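Local coordinates for protein alpha-galacturonidase (Bacillus subtilis, PDB 3FEF) that hydrolyses alpha-1,4-linked galacturonides such as di-galacturonate, releasing alpha-D-galacturonate, with NAD(+) and manganese as cofactors, at residues M23-I28 with V319-S324. Residues are numbered along the deposited sequence; the frame is centred on the assembly and turned at random.
Sequences MSDLSI and VAEKAS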
# COMPACT_ATOMS: atom_id res chain seq x y z
N MSE A 23 -38.75 12.05 -11.33
CA MSE A 23 -39.66 13.05 -11.89
C MSE A 23 -40.31 13.91 -10.80
O MSE A 23 -40.34 15.14 -10.89
CB MSE A 23 -40.73 12.38 -12.74
CG MSE A 23 -40.18 11.80 -14.01
SE MSE A 23 -41.52 10.78 -15.02
CE MSE A 23 -40.25 9.65 -15.98
N SER A 24 -40.84 13.25 -9.78
CA SER A 24 -41.40 13.97 -8.63
C SER A 24 -40.41 14.96 -8.06
O SER A 24 -40.76 16.12 -7.82
CB SER A 24 -41.86 13.00 -7.55
OG SER A 24 -42.95 12.23 -8.06
N ASP A 25 -39.17 14.53 -7.86
CA ASP A 25 -38.18 15.41 -7.26
C ASP A 25 -37.82 16.56 -8.19
O ASP A 25 -37.67 17.70 -7.76
CB ASP A 25 -36.96 14.63 -6.77
CG ASP A 25 -37.25 13.85 -5.51
OD1 ASP A 25 -38.18 14.27 -4.79
OD2 ASP A 25 -36.61 12.82 -5.25
N LEU A 26 -37.72 16.26 -9.48
CA LEU A 26 -37.42 17.31 -10.44
C LEU A 26 -38.54 18.33 -10.49
O LEU A 26 -38.31 19.53 -10.65
CB LEU A 26 -37.20 16.73 -11.84
CG LEU A 26 -35.89 15.98 -12.06
CD1 LEU A 26 -35.87 15.42 -13.48
CD2 LEU A 26 -34.72 16.92 -11.83
N SER A 27 -39.77 17.86 -10.36
CA SER A 27 -40.89 18.75 -10.60
C SER A 27 -40.99 19.83 -9.53
O SER A 27 -41.52 20.90 -9.78
CB SER A 27 -42.20 17.97 -10.73
OG SER A 27 -42.63 17.52 -9.45
N ILE A 28 -40.46 19.56 -8.34
CA ILE A 28 -40.52 20.55 -7.26
C ILE A 28 -39.23 21.33 -6.97
O ILE A 28 -39.24 22.23 -6.15
CB ILE A 28 -41.01 19.94 -5.92
CG1 ILE A 28 -40.15 18.74 -5.53
CG2 ILE A 28 -42.47 19.55 -6.03
CD1 ILE A 28 -40.66 18.03 -4.30
N VAL A 319 -46.78 13.15 -12.48
CA VAL A 319 -46.48 12.49 -11.22
C VAL A 319 -46.88 13.39 -10.06
O VAL A 319 -47.08 14.59 -10.24
CB VAL A 319 -44.98 12.15 -11.07
CG1 VAL A 319 -44.51 11.29 -12.24
CG2 VAL A 319 -44.15 13.42 -10.97
N ALA A 320 -46.99 12.82 -8.87
CA ALA A 320 -47.17 13.61 -7.65
C ALA A 320 -46.02 14.61 -7.48
O ALA A 320 -44.84 14.23 -7.50
CB ALA A 320 -47.25 12.69 -6.43
N GLU A 321 -46.37 15.87 -7.32
CA GLU A 321 -45.38 16.89 -7.00
C GLU A 321 -45.04 16.81 -5.52
O GLU A 321 -45.36 17.72 -4.76
CB GLU A 321 -45.89 18.29 -7.36
CG GLU A 321 -45.62 18.71 -8.80
CD GLU A 321 -46.00 20.16 -9.03
OE1 GLU A 321 -47.08 20.56 -8.55
OE2 GLU A 321 -45.22 20.91 -9.67
N LYS A 322 -44.40 15.72 -5.13
CA LYS A 322 -44.08 15.46 -3.73
C LYS A 322 -42.68 14.84 -3.60
O LYS A 322 -42.32 13.97 -4.37
CB LYS A 322 -45.13 14.51 -3.14
CG LYS A 322 -45.16 14.49 -1.63
CD LYS A 322 -46.29 13.61 -1.12
CE LYS A 322 -46.60 13.86 0.36
NZ LYS A 322 -45.79 13.00 1.27
N ALA A 323 -41.91 15.29 -2.62
CA ALA A 323 -40.55 14.79 -2.43
C ALA A 323 -40.53 13.27 -2.25
O ALA A 323 -41.30 12.72 -1.46
CB ALA A 323 -39.89 15.48 -1.22
N SER A 324 -39.66 12.59 -3.00
CA SER A 324 -39.60 11.12 -2.98
C SER A 324 -38.92 10.55 -1.74
O SER A 324 -39.12 9.39 -1.39
CB SER A 324 -38.87 10.61 -4.22
OG SER A 324 -37.49 10.93 -4.15
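D25 and A323 bring the backbones to 5.4 Å between their CA atoms, and S24 and E321 to 5.2 Å, as the irregular loop 319-324 crosses one face of helix 18-28. Serine suits a site pressed close to a passing backbone: S24 is small enough to admit the loop, and its OG donates to A320 O at 2.8 Å, lying in the carbonyl plane with a C=O...OG angle of 150°. With OG anti to the carbonyl carbon (chi1 -66°), the hydroxyl is also near R20 O, its weak second partner, while its CB touches K322 O. An alanine here would probably leave A320 O without this donor and let the inverse gamma turn centred on E321 shift on the helix. S27 OG turns back to S24 O instead and rests against E321 CG at 3.3 Å, a polar-to-methylene contact. Aspartate suits its place because two oxygens can serve one residue: D25 OD1 takes S324 N at 2.9 Å, nearly straight (167°) and on its syn side, and OD2 faces S324 OG, at a modelled separation so short that its exact geometry is doubtful. E326 N is a second partner of that hydroxyl. Branched aliphatic residues, apt for filling space beside these polar groups, flank them. V319 crosses M23, a selenomethionine, at about a right angle, with CG1 4.0 Å from M23 CB, and also packs on I52; I28 CD1 lies 3.4 Å from A323 N, beside A323 CB. The contact thus ties the first helix of the Rossmann-type domain, which by similarity binds NAD(+), to a loop of the family 4 C-terminal domain. Its chemistry implies that the buried carboxylate of D25 gets a firm partner in the S324 amide, pinning the loop to the helix.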